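Local coordinates for DUF3829 domain-containing protein (Bacteroides thetaiotaomicron, PDB 3RH3) that is of unknown function, an all-helical DUF3829-like protein whose natural form is probably a lipoprotein anchored to the bacterial envelope, at residues A15-I19 and A150-L154; P159-Q163 and I209-Y215; Y181-M187 and A244-Y250; T228-F232 and Y257-L261. One frame throughout, in Å; residues are numbered along the deposited sequence. Where two conformers were deposited one is given.

In the fold
From the N terminus, helix 10-32 leads through helices 35-46 and 79-111 into helix 115-154, whose last residues return to the start of the first: contact 1 closes this mostly helical loop of 130 residues. Contact 2 opens just afterwards, its helix start touching contact 1 through S152 O and K161 CE, 3.5 Å apart, and closes at the loop joining helices 189-207 and 216-240. Contacts 3 and 4 then draw in the C-terminal part. Contact 3 opens inside the span of contact 2 and closes beyond it, so the two cross, about 37 Å apart between centres; contact 4 crosses contact 3 likewise, about 18 Å away between centres, and fastens the end of helix 247-257 and the chain after it onto helix 216-240.

Contact 1: A15-I19 and A150-L154; sequences ASKVI and AESEL
Two helices of an all-alpha bundle meet here near their ends: 15-19 in the early part of helix 10-32, and 150-154 as the last turn of helix 115-154. The short axes run broadly antiparallel, 131° between N-to-C directions (signed crossing -131°), with a closest approach of 9.1 Å. Both backbones are alpha-helical, with I19 N to A15 O at 3.2 Å and L154 N to A150 O at 3.0 Å. The register is set by A15 and A150, whose CA atoms are 4.4 Å apart; two alanines allow so close an approach, with A15 CB to A150 CB at 3.8 Å and A150 CB to A15 O at 3.3 Å. The A150 methyl also meets V18 CG1 at 3.9 Å and I19 CD1 at 3.7 Å. E151 starts sideways, but chi1 m (-86°) brings CG to 3.8 Å from I19 CD1, while its carboxylate makes a weak, long ion pair with R168 of helix 161-181. S152 faces that same helix. E153 points across, placing OE1 3.9 Å from A15 CB, and its OE2 is hydrogen-bonded to Q149 in its own helix. Some 281 Å² is buried, joining the two ends of the N-terminal helical part mainly by apolar packing. L154, in the mt rotamer, finishes the patch: its CD1 lies 3.9 Å from A15 CB and 3.8 Å from I19 CG1.

Contact 2: P159-Q163 and I209-Y215; sequences PLKDQ and IPAVTGY
L160, chi1 m and chi2 t, overlaps both V212 and Y215: CD2 lies 3.8 Å from V212 CG2 and CD1 3.7 Å from Y215 CD1. It occupies the N-cap position of helix 161-181, while 209-215 is the loop between helices 189-207 and 216-240, so the contact joins a helix start to an interhelical connection at one end of the C-terminal helical part. I209 to V212 are extended, with psi of 124° to 148°; V212 to Y215 then form a type II beta turn in which G214 has phi 88°, and Y215 is the N-cap of the next helix. The CA register pairs L160 with V212 at 7.2 Å and D162 with I209 at 6.9 Å. P159 CG sits 3.4 Å from Y215 OH, and P159 O 3.6 Å from V212 CG2. At the other end, I209 CD1 approaches D162 O at 3.4 Å, and I209 CG2 is 3.7 Å from D162 CB. Between them Q163, its chi1 m and chi2 p, sends NE2 to P210 O at 3.2 Å, a weak hydrogen bond with an N-H...O angle of 124°. With 412 Å² buried and this single, poorly angled polar link, cohesion comes mainly from aliphatic and ring packing.

Contact 3: Y181-M187 and A244-Y250; sequences YSRKHAM and AYSDKEY. With EDO (1,2-ethanediol), chain D.
S246 N donates to Y181 OH at 3.0 Å (146°), and a water extends the link: its O accepts from Y181 OH at 2.6 Å and donates to A244 O at 2.5 Å. A bound 1,2-ethanediol, probably from crystallisation, makes a second bridge: H185 N gives to its O2 at 3.1 Å, and O2 gives to Y245 O at 3.0 Å. K184 NZ stays 4.1 Å from D247 OD2, beyond a salt bridge, and pairs instead with E46 of helix 35-46. Within 244-250, Y245 OH binds D247 OD1 at 2.7 Å, and S246 is an N-cap, its OG accepting from E249 N at 3.2 Å as helix 247-257 begins. The facing segment leaves helix 161-181 through an inverse gamma turn centred on R183 and a type II beta turn from R183 to A186. Thus a helix-to-helix turn packs on a helix start, with K184 and Y245 CA atoms 5.3 Å apart and 477 Å² buried. K184 N lies over one face of the Y245 ring, with K184 CB 3.6 Å from Y245 CD2. Y181 and Y245, both chi1 t, set their rings obliquely, centroids 5.7 Å apart and planes at 41°. S182 CA sits over the Y250 ring (chi1 t), and selenomethionine M187 brings SE to 3.8 Å from A244 C.

Contact 4: T228-F232 and Y257-L261; sequences TVKSF and YEYGL
One face of helix 216-240, at 228-232, receives two bumps from the end of helix 247-257 and the chain just after it: the Y257 ring and the L261 side chain. The helical segment is regular, with F232 N to T228 O at 2.9 Å. In 257-261 the residues 258-260 keep helical phi/psi without the regular bonds, and L261 N to Y257 O at 2.8 Å closes the turn, so Y257 and L261 both point at the helix. CA pairs set the register: T228 with G260 at 7.0 Å, V229 with L261 at 7.5 Å and F232 with Y257 at 7.2 Å. Y257, chi1 m, slots its ring along T228, S231 and F232: CD1 is 3.7 Å from T228 CG2, and OH 3.4 Å from S231 CB. F232, chi1 t, sets its ring edge against the Y257 face, an edge-to-face pair with centroids 5.4 Å apart and planes at 86°; its CB makes a CH-pi contact 3.8 Å from the Y257 centroid. L261 (mt) fits among three side chains, CD2 3.8 Å from T228 CG2 and 3.7 Å from V229 CG2, CD1 3.7 Å from F232 CB. G260 passes close to T228, where a CB would be tight against CG2. Helix 161-181 covers F232 and L261 through V174. Across the 309 Å² interface attraction is apolar and aromatic; the Y257 hydroxyl is satisfied by D235, so its polar end is anchored one turn further along the same helix.

Contact 1: A15-I19 and A150-L154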
loop_
_atom_site.group_PDB
_atom_site.type_symbol
_atom_site.label_atom_id
_atom_site.label_comp_id
_atom_site.label_asym_id
_atom_site.label_seq_id
_atom_site.Cartn_x
_atom_site.Cartn_y
_atom_site.Cartn_z
ATOM N N ALA A 15 -20.382 -2.075 -9.870
ATOM C CA ALA A 15 -19.764 -1.927 -8.544
ATOM C C ALA A 15 -18.933 -3.169 -8.178
ATOM O O ALA A 15 -17.841 -3.015 -7.633
ATOM C CB ALA A 15 -20.821 -1.661 -7.474
ATOM N N SER A 16 -19.405 -4.381 -8.544
ATOM C CA SER A 16 -18.662 -5.600 -8.228
ATOM C C SER A 16 -17.440 -5.770 -9.153
ATOM O O SER A 16 -16.461 -6.387 -8.745
ATOM C CB SER A 16 -19.563 -6.827 -8.255
ATOM O OG SER A 16 -20.161 -7.014 -9.523
ATOM N N LYS A 17 -17.463 -5.158 -10.352
ATOM C CA LYS A 17 -16.343 -5.193 -11.297
ATOM C C LYS A 17 -15.257 -4.230 -10.810
ATOM O O LYS A 17 -14.082 -4.521 -10.968
ATOM C CB LYS A 17 -16.817 -4.883 -12.723
ATOM C CG LYS A 17 -17.331 -6.128 -13.434
ATOM C CD LYS A 17 -18.224 -5.772 -14.592
ATOM C CE LYS A 17 -19.029 -6.946 -15.094
ATOM N N VAL A 18 -15.642 -3.136 -10.140
ATOM C CA VAL A 18 -14.716 -2.174 -9.509
ATOM C C VAL A 18 -13.982 -2.891 -8.337
ATOM O O VAL A 18 -12.761 -2.773 -8.204
ATOM C CB VAL A 18 -15.458 -0.888 -9.030
ATOM C CG1 VAL A 18 -14.592 -0.064 -8.069
ATOM C CG2 VAL A 18 -15.897 -0.033 -10.216
ATOM N N ILE A 19 -14.733 -3.636 -7.507
ATOM C CA ILE A 19 -14.201 -4.377 -6.360
ATOM C C ILE A 19 -13.228 -5.450 -6.856
ATOM O O ILE A 19 -12.110 -5.525 -6.333
ATOM C CB ILE A 19 -15.361 -4.963 -5.482
ATOM C CG1 ILE A 19 -16.273 -3.853 -4.885
ATOM C CG2 ILE A 19 -14.841 -5.894 -4.358
ATOM C CD1 ILE A 19 -15.553 -2.741 -4.144
ATOM N N ALA A 150 -18.239 1.892 -4.666
ATOM C CA ALA A 150 -18.758 0.572 -5.021
ATOM C C ALA A 150 -19.195 -0.188 -3.772
ATOM O O ALA A 150 -20.269 -0.794 -3.777
ATOM C CB ALA A 150 -17.715 -0.224 -5.791
ATOM N N GLU A 151 -18.388 -0.125 -2.686
ATOM C CA GLU A 151 -18.733 -0.782 -1.433
ATOM C C GLU A 151 -19.988 -0.161 -0.828
ATOM O O GLU A 151 -20.850 -0.900 -0.394
ATOM C CB GLU A 151 -17.574 -0.784 -0.424
ATOM C CG GLU A 151 -16.600 -1.947 -0.599
ATOM C CD GLU A 151 -17.074 -3.360 -0.269
ATOM O OE1 GLU A 151 -18.139 -3.789 -0.775
ATOM O OE2 GLU A 151 -16.323 -4.075 0.434
ATOM N N SER A 152 -20.133 1.163 -0.868
ATOM C CA SER A 152 -21.311 1.845 -0.330
ATOM C C SER A 152 -22.609 1.363 -1.004
ATOM O O SER A 152 -23.656 1.312 -0.354
ATOM C CB SER A 152 -21.165 3.353 -0.478
ATOM O OG SER A 152 -22.366 4.008 -0.109
ATOM N N GLU A 153 -22.524 0.992 -2.295
ATOM C CA GLU A 153 -23.648 0.502 -3.090
ATOM C C GLU A 153 -23.957 -0.959 -2.787
ATOM O O GLU A 153 -25.131 -1.322 -2.671
ATOM C CB GLU A 153 -23.362 0.680 -4.591
ATOM C CG GLU A 153 -23.505 2.119 -5.054
ATOM C CD GLU A 153 -22.821 2.464 -6.364
ATOM O OE1 GLU A 153 -22.897 1.650 -7.315
ATOM O OE2 GLU A 153 -22.236 3.570 -6.448
ATOM N N LEU A 154 -22.913 -1.799 -2.683
ATOM C CA LEU A 154 -23.078 -3.221 -2.407
ATOM C C LEU A 154 -23.466 -3.482 -0.953
ATOM O O LEU A 154 -24.031 -4.532 -0.674
ATOM C CB LEU A 154 -21.797 -3.995 -2.771
ATOM C CG LEU A 154 -21.505 -4.092 -4.293
ATOM C CD1 LEU A 154 -20.029 -4.199 -4.564
ATOM C CD2 LEU A 154 -22.270 -5.225 -4.952
#

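Contact 2: P159-Q163 and I209-Y215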
loop_
_atom_site.group_PDB
_atom_site.type_symbol
_atom_site.label_atom_id
_atom_site.label_comp_id
_atom_site.label_asym_id
_atom_site.label_seq_id
_atom_site.Cartn_x
_atom_site.Cartn_y
_atom_site.Cartn_z
ATOM N N PRO A 159 -26.796 -3.787 7.872
ATOM C CA PRO A 159 -26.953 -3.026 9.139
ATOM C C PRO A 159 -25.644 -2.445 9.694
ATOM O O PRO A 159 -25.690 -1.419 10.361
ATOM C CB PRO A 159 -27.526 -4.065 10.108
ATOM C CG PRO A 159 -28.149 -5.091 9.234
ATOM C CD PRO A 159 -27.309 -5.167 8.014
ATOM N N LEU A 160 -24.490 -3.072 9.411
ATOM C CA LEU A 160 -23.191 -2.603 9.906
ATOM C C LEU A 160 -22.337 -1.956 8.816
ATOM O O LEU A 160 -21.093 -1.942 8.915
ATOM C CB LEU A 160 -22.415 -3.756 10.556
ATOM C CG LEU A 160 -23.169 -4.570 11.583
ATOM C CD1 LEU A 160 -22.472 -5.865 11.830
ATOM C CD2 LEU A 160 -23.355 -3.792 12.880
ATOM N N LYS A 161 -22.998 -1.363 7.811
ATOM C CA LYS A 161 -22.359 -0.662 6.696
ATOM C C LYS A 161 -21.282 0.317 7.198
ATOM O O LYS A 161 -20.130 0.199 6.771
ATOM C CB LYS A 161 -23.423 0.084 5.866
ATOM C CG LYS A 161 -22.919 0.801 4.614
ATOM C CD LYS A 161 -23.987 1.733 4.072
ATOM C CE LYS A 161 -23.497 2.551 2.913
ATOM N NZ LYS A 161 -23.635 4.009 3.180
ATOM N N ASP A 162 -21.641 1.235 8.137
ATOM C CA ASP A 162 -20.742 2.274 8.661
ATOM C C ASP A 162 -19.473 1.671 9.268
ATOM O O ASP A 162 -18.379 2.168 8.981
ATOM C CB ASP A 162 -21.448 3.153 9.701
ATOM C CG ASP A 162 -22.627 3.983 9.209
ATOM O OD1 ASP A 162 -22.846 4.041 7.972
ATOM O OD2 ASP A 162 -23.321 4.592 10.063
ATOM N N GLN A 163 -19.640 0.594 10.085
ATOM C CA GLN A 163 -18.553 -0.118 10.742
ATOM C C GLN A 163 -17.607 -0.736 9.680
ATOM O O GLN A 163 -16.404 -0.521 9.754
ATOM C CB GLN A 163 -19.121 -1.198 11.697
ATOM C CG GLN A 163 -19.789 -0.635 12.973
ATOM C CD GLN A 163 -21.250 -0.207 12.855
ATOM O OE1 GLN A 163 -21.788 0.067 11.765
ATOM N NE2 GLN A 163 -21.902 -0.043 14.002
ATOM N N ILE A 209 -19.343 5.914 15.720
ATOM C CA ILE A 209 -20.345 5.137 14.963
ATOM C C ILE A 209 -21.326 4.513 15.965
ATOM O O ILE A 209 -20.880 3.856 16.914
ATOM C CB ILE A 209 -19.751 4.074 13.997
ATOM C CG1 ILE A 209 -18.918 4.732 12.876
ATOM C CG2 ILE A 209 -20.861 3.222 13.383
ATOM C CD1 ILE A 209 -18.134 3.752 12.029
ATOM N N PRO A 210 -22.649 4.765 15.818
ATOM C CA PRO A 210 -23.599 4.204 16.792
ATOM C C PRO A 210 -23.691 2.683 16.672
ATOM O O PRO A 210 -23.689 2.143 15.560
ATOM C CB PRO A 210 -24.927 4.888 16.438
ATOM C CG PRO A 210 -24.793 5.257 14.996
ATOM C CD PRO A 210 -23.339 5.553 14.772
ATOM N N ALA A 211 -23.739 2.003 17.826
ATOM C CA ALA A 211 -23.869 0.554 17.920
ATOM C C ALA A 211 -25.227 0.106 17.362
ATOM O O ALA A 211 -26.208 0.855 17.433
ATOM C CB ALA A 211 -23.724 0.119 19.372
ATOM N N VAL A 212 -25.272 -1.096 16.779
ATOM C CA VAL A 212 -26.493 -1.675 16.218
ATOM C C VAL A 212 -26.885 -2.861 17.094
ATOM O O VAL A 212 -26.038 -3.704 17.394
ATOM C CB VAL A 212 -26.340 -2.070 14.723
ATOM C CG1 VAL A 212 -27.693 -2.411 14.104
ATOM C CG2 VAL A 212 -25.663 -0.961 13.920
ATOM N N THR A 213 -28.160 -2.917 17.515
ATOM C CA THR A 213 -28.687 -3.976 18.367
ATOM C C THR A 213 -28.698 -5.311 17.598
ATOM O O THR A 213 -29.090 -5.352 16.433
ATOM C CB THR A 213 -30.078 -3.558 18.874
ATOM O OG1 THR A 213 -29.944 -2.307 19.545
ATOM C CG2 THR A 213 -30.691 -4.567 19.836
ATOM N N GLY A 214 -28.246 -6.369 18.271
ATOM C CA GLY A 214 -28.185 -7.725 17.729
ATOM C C GLY A 214 -26.908 -8.068 16.986
ATOM O O GLY A 214 -26.883 -9.042 16.226
ATOM N N TYR A 215 -25.848 -7.256 17.164
ATOM C CA TYR A 215 -24.556 -7.444 16.483
ATOM C C TYR A 215 -23.392 -7.231 17.469
ATOM O O TYR A 215 -22.369 -6.660 17.096
ATOM C CB TYR A 215 -24.437 -6.499 15.248
ATOM C CG TYR A 215 -25.519 -6.730 14.218
ATOM C CD1 TYR A 215 -25.392 -7.729 13.258
ATOM C CD2 TYR A 215 -26.707 -6.001 14.247
ATOM C CE1 TYR A 215 -26.424 -8.007 12.360
ATOM C CE2 TYR A 215 -27.738 -6.257 13.342
ATOM C CZ TYR A 215 -27.596 -7.264 12.404
ATOM O OH TYR A 215 -28.616 -7.510 11.514
#

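Contact 3: Y181-M187 and A244-Y250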
loop_
_atom_site.group_PDB
_atom_site.type_symbol
_atom_site.label_atom_id
_atom_site.label_comp_id
_atom_site.label_asym_id
_atom_site.label_seq_id
_atom_site.Cartn_x
_atom_site.Cartn_y
_atom_site.Cartn_z
ATOM N N TYR A 181 6.454 4.409 4.754
ATOM C CA TYR A 181 7.510 4.026 5.661
ATOM C C TYR A 181 8.522 3.084 4.974
ATOM O O TYR A 181 9.728 3.272 5.160
ATOM C CB TYR A 181 6.935 3.371 6.921
ATOM C CG TYR A 181 8.029 2.947 7.868
ATOM C CD1 TYR A 181 8.669 3.878 8.689
ATOM C CD2 TYR A 181 8.502 1.635 7.875
ATOM C CE1 TYR A 181 9.778 3.527 9.446
ATOM C CE2 TYR A 181 9.574 1.260 8.679
ATOM C CZ TYR A 181 10.192 2.205 9.485
ATOM O OH TYR A 181 11.286 1.840 10.228
ATOM N N SER A 182 8.030 2.094 4.202
ATOM C CA SER A 182 8.792 1.022 3.536
ATOM C C SER A 182 9.907 1.480 2.559
ATOM O O SER A 182 10.554 0.638 1.954
ATOM C CB SER A 182 7.828 0.122 2.764
ATOM O OG SER A 182 7.506 0.581 1.455
ATOM N N ARG A 183 10.080 2.770 2.350
ATOM C CA ARG A 183 11.034 3.304 1.394
ATOM C C ARG A 183 12.411 3.398 2.029
ATOM O O ARG A 183 12.778 4.417 2.621
ATOM C CB ARG A 183 10.560 4.667 0.861
ATOM C CG ARG A 183 9.221 4.584 0.170
ATOM C CD ARG A 183 8.628 5.931 -0.118
ATOM N NE ARG A 183 7.326 5.726 -0.735
ATOM C CZ ARG A 183 6.618 6.651 -1.363
ATOM N NH1 ARG A 183 7.078 7.894 -1.464
ATOM N NH2 ARG A 183 5.451 6.341 -1.908
ATOM N N LYS A 184 13.150 2.303 1.936
ATOM C CA LYS A 184 14.514 2.177 2.417
ATOM C C LYS A 184 15.360 3.278 1.783
ATOM O O LYS A 184 15.251 3.519 0.587
ATOM C CB LYS A 184 15.024 0.779 2.070
ATOM C CG LYS A 184 16.451 0.488 2.419
ATOM C CD LYS A 184 16.689 -1.009 2.336
ATOM C CE LYS A 184 18.159 -1.310 2.240
ATOM N NZ LYS A 184 18.872 -0.985 3.497
ATOM N N HIS A 185 16.123 4.009 2.623
ATOM C CA HIS A 185 16.977 5.146 2.260
ATOM C C HIS A 185 16.162 6.425 1.966
ATOM O O HIS A 185 16.751 7.436 1.575
ATOM C CB HIS A 185 17.874 4.807 1.071
ATOM C CG HIS A 185 19.179 5.530 1.065
ATOM N ND1 HIS A 185 20.210 5.162 1.905
ATOM C CD2 HIS A 185 19.597 6.547 0.273
ATOM C CE1 HIS A 185 21.218 5.973 1.611
ATOM N NE2 HIS A 185 20.897 6.819 0.629
ATOM N N ALA A 186 14.827 6.411 2.196
ATOM C CA ALA A 186 13.991 7.564 1.860
ATOM C C ALA A 186 12.637 7.561 2.579
ATOM O O ALA A 186 11.638 7.972 2.002
ATOM C CB ALA A 186 13.765 7.599 0.349
HETATM N N MSE A 187 12.602 7.145 3.839
HETATM C CA MSE A 187 11.375 7.152 4.657
HETATM C C MSE A 187 10.744 8.569 4.620
HETATM O O MSE A 187 11.399 9.554 4.932
HETATM C CB MSE A 187 11.714 6.740 6.088
HETATM C CG MSE A 187 10.478 6.470 6.915
HETATM SE SE MSE A 187 10.822 6.818 8.740
HETATM C CE MSE A 187 10.968 8.782 8.615
ATOM N N ALA A 244 14.477 7.415 9.831
ATOM C CA ALA A 244 14.949 6.534 8.771
ATOM C C ALA A 244 14.297 5.169 8.854
ATOM O O ALA A 244 13.940 4.714 9.940
ATOM C CB ALA A 244 16.461 6.391 8.836
ATOM N N TYR A 245 14.152 4.518 7.693
ATOM C CA TYR A 245 13.622 3.176 7.569
ATOM C C TYR A 245 14.544 2.191 8.263
ATOM O O TYR A 245 15.773 2.262 8.121
ATOM C CB TYR A 245 13.483 2.811 6.084
ATOM C CG TYR A 245 13.270 1.329 5.825
ATOM C CD1 TYR A 245 11.989 0.786 5.783
ATOM C CD2 TYR A 245 14.353 0.470 5.631
ATOM C CE1 TYR A 245 11.789 -0.569 5.519
ATOM C CE2 TYR A 245 14.165 -0.884 5.373
ATOM C CZ TYR A 245 12.881 -1.402 5.334
ATOM O OH TYR A 245 12.686 -2.735 5.094
ATOM N N SER A 246 13.943 1.254 8.987
ATOM C CA SER A 246 14.644 0.188 9.681
ATOM C C SER A 246 14.079 -1.138 9.193
ATOM O O SER A 246 12.856 -1.302 9.204
ATOM C CB SER A 246 14.454 0.352 11.189
ATOM O OG SER A 246 14.788 -0.823 11.899
ATOM N N ASP A 247 14.943 -2.102 8.774
ATOM C CA ASP A 247 14.420 -3.418 8.355
ATOM C C ASP A 247 13.731 -4.108 9.549
ATOM O O ASP A 247 12.664 -4.702 9.373
ATOM C CB ASP A 247 15.518 -4.314 7.756
ATOM C CG ASP A 247 15.806 -4.034 6.287
ATOM O OD1 ASP A 247 14.877 -4.197 5.454
ATOM O OD2 ASP A 247 16.969 -3.686 5.960
ATOM N N LYS A 248 14.306 -3.941 10.768
ATOM C CA LYS A 248 13.803 -4.512 12.018
ATOM C C LYS A 248 12.390 -3.971 12.346
ATOM O O LYS A 248 11.517 -4.753 12.731
ATOM C CB LYS A 248 14.776 -4.239 13.176
ATOM C CG LYS A 248 14.441 -5.011 14.452
ATOM C CD LYS A 248 15.577 -4.987 15.472
ATOM N N GLU A 249 12.174 -2.653 12.188
ATOM C CA GLU A 249 10.878 -2.020 12.474
ATOM C C GLU A 249 9.845 -2.429 11.450
ATOM O O GLU A 249 8.711 -2.719 11.809
ATOM C CB GLU A 249 11.006 -0.482 12.512
ATOM C CG GLU A 249 11.753 0.044 13.733
ATOM C CD GLU A 249 10.906 0.286 14.967
ATOM O OE1 GLU A 249 9.759 -0.219 15.026
ATOM O OE2 GLU A 249 11.386 1.003 15.875
ATOM N N TYR A 250 10.233 -2.460 10.183
ATOM C CA TYR A 250 9.340 -2.811 9.087
ATOM C C TYR A 250 8.896 -4.277 9.181
ATOM O O TYR A 250 7.703 -4.553 9.058
ATOM C CB TYR A 250 9.984 -2.515 7.733
ATOM C CG TYR A 250 9.020 -2.687 6.586
ATOM C CD1 TYR A 250 7.837 -1.951 6.527
ATOM C CD2 TYR A 250 9.243 -3.645 5.604
ATOM C CE1 TYR A 250 6.906 -2.158 5.512
ATOM C CE2 TYR A 250 8.326 -3.847 4.572
ATOM C CZ TYR A 250 7.155 -3.103 4.534
ATOM O OH TYR A 250 6.245 -3.271 3.519
HETATM C C1 EDO D . 19.025 2.017 5.005
HETATM O O1 EDO D . 19.201 2.439 3.641
HETATM C C2 EDO D . 17.550 2.003 5.417
HETATM O O2 EDO D . 16.912 3.302 5.507
HETATM O O HOH W 1 12.602 3.569 11.744
#

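Contact 4: T228-F232 and Y257-L261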
loop_
_atom_site.group_PDB
_atom_site.type_symbol
_atom_site.label_atom_id
_atom_site.label_comp_id
_atom_site.label_asym_id
_atom_site.label_seq_id
_atom_site.Cartn_x
_atom_site.Cartn_y
_atom_site.Cartn_z
ATOM N N THR A 228 -6.321 -2.159 17.599
ATOM C CA THR A 228 -5.188 -2.542 16.728
ATOM C C THR A 228 -4.710 -1.342 15.922
ATOM O O THR A 228 -3.519 -1.234 15.643
ATOM C CB THR A 228 -5.613 -3.689 15.784
ATOM O OG1 THR A 228 -6.209 -4.725 16.564
ATOM C CG2 THR A 228 -4.449 -4.262 14.972
ATOM N N VAL A 229 -5.623 -0.455 15.523
ATOM C CA VAL A 229 -5.240 0.755 14.790
ATOM C C VAL A 229 -4.403 1.656 15.735
ATOM O O VAL A 229 -3.315 2.105 15.344
ATOM C CB VAL A 229 -6.455 1.497 14.192
ATOM C CG1 VAL A 229 -6.072 2.909 13.743
ATOM C CG2 VAL A 229 -7.059 0.715 13.030
ATOM N N LYS A 230 -4.881 1.877 16.983
ATOM C CA LYS A 230 -4.147 2.703 17.973
ATOM C C LYS A 230 -2.777 2.089 18.254
ATOM O O LYS A 230 -1.816 2.819 18.348
ATOM C CB LYS A 230 -4.921 2.878 19.289
ATOM C CG LYS A 230 -6.292 3.510 19.142
ATOM C CD LYS A 230 -7.204 3.233 20.340
ATOM C CE LYS A 230 -8.655 3.274 19.926
ATOM N NZ LYS A 230 -9.558 2.683 20.945
ATOM N N SER A 231 -2.676 0.744 18.320
ATOM C CA SER A 231 -1.397 0.056 18.552
ATOM C C SER A 231 -0.472 0.282 17.396
ATOM O O SER A 231 0.707 0.537 17.597
ATOM C CB SER A 231 -1.610 -1.438 18.759
ATOM O OG SER A 231 -2.089 -1.596 20.074
ATOM N N PHE A 232 -1.014 0.203 16.178
ATOM C CA PHE A 232 -0.262 0.434 14.946
ATOM C C PHE A 232 0.288 1.839 14.963
ATOM O O PHE A 232 1.459 2.067 14.664
ATOM C CB PHE A 232 -1.120 0.184 13.672
ATOM C CG PHE A 232 -0.426 0.723 12.451
ATOM C CD1 PHE A 232 0.648 0.043 11.885
ATOM C CD2 PHE A 232 -0.748 1.987 11.950
ATOM C CE1 PHE A 232 1.348 0.587 10.796
ATOM C CE2 PHE A 232 -0.035 2.534 10.870
ATOM C CZ PHE A 232 1.011 1.832 10.308
ATOM N N TYR A 257 0.717 -6.489 11.989
ATOM C CA TYR A 257 -0.521 -5.884 11.498
ATOM C C TYR A 257 -1.075 -6.448 10.187
ATOM O O TYR A 257 -2.202 -6.112 9.826
ATOM C CB TYR A 257 -0.313 -4.368 11.390
ATOM C CG TYR A 257 -0.014 -3.801 12.762
ATOM C CD1 TYR A 257 -0.987 -3.787 13.758
ATOM C CD2 TYR A 257 1.266 -3.368 13.097
ATOM C CE1 TYR A 257 -0.687 -3.377 15.058
ATOM C CE2 TYR A 257 1.561 -2.904 14.378
ATOM C CZ TYR A 257 0.590 -2.941 15.366
ATOM O OH TYR A 257 0.866 -2.504 16.637
ATOM N N GLU A 258 -0.341 -7.352 9.541
ATOM C CA GLU A 258 -0.721 -8.058 8.312
ATOM C C GLU A 258 -2.179 -8.577 8.361
ATOM O O GLU A 258 -2.971 -8.280 7.481
ATOM C CB GLU A 258 0.254 -9.271 8.137
ATOM C CG GLU A 258 0.416 -9.794 6.716
ATOM C CD GLU A 258 1.496 -10.846 6.494
ATOM O OE1 GLU A 258 2.423 -10.956 7.334
ATOM O OE2 GLU A 258 1.427 -11.545 5.455
ATOM N N TYR A 259 -2.518 -9.376 9.375
ATOM C CA TYR A 259 -3.820 -10.030 9.474
ATOM C C TYR A 259 -4.882 -9.183 10.178
ATOM O O TYR A 259 -6.053 -9.270 9.802
ATOM C CB TYR A 259 -3.675 -11.413 10.120
ATOM C CG TYR A 259 -2.854 -12.319 9.228
ATOM C CD1 TYR A 259 -3.421 -12.932 8.111
ATOM C CD2 TYR A 259 -1.483 -12.475 9.430
ATOM C CE1 TYR A 259 -2.651 -13.694 7.233
ATOM C CE2 TYR A 259 -0.700 -13.221 8.546
ATOM C CZ TYR A 259 -1.289 -13.826 7.446
ATOM O OH TYR A 259 -0.523 -14.539 6.548
ATOM N N GLY A 260 -4.477 -8.369 11.146
ATOM C CA GLY A 260 -5.400 -7.506 11.862
ATOM C C GLY A 260 -5.856 -6.307 11.060
ATOM O O GLY A 260 -7.018 -5.898 11.178
ATOM N N LEU A 261 -4.965 -5.706 10.253
ATOM C CA LEU A 261 -5.361 -4.531 9.482
ATOM C C LEU A 261 -5.316 -4.819 7.977
ATOM O O LEU A 261 -5.010 -3.928 7.181
ATOM C CB LEU A 261 -4.489 -3.320 9.874
ATOM C CG LEU A 261 -4.462 -2.985 11.389
ATOM C CD1 LEU A 261 -3.424 -1.961 11.717
ATOM C CD2 LEU A 261 -5.849 -2.552 11.919
#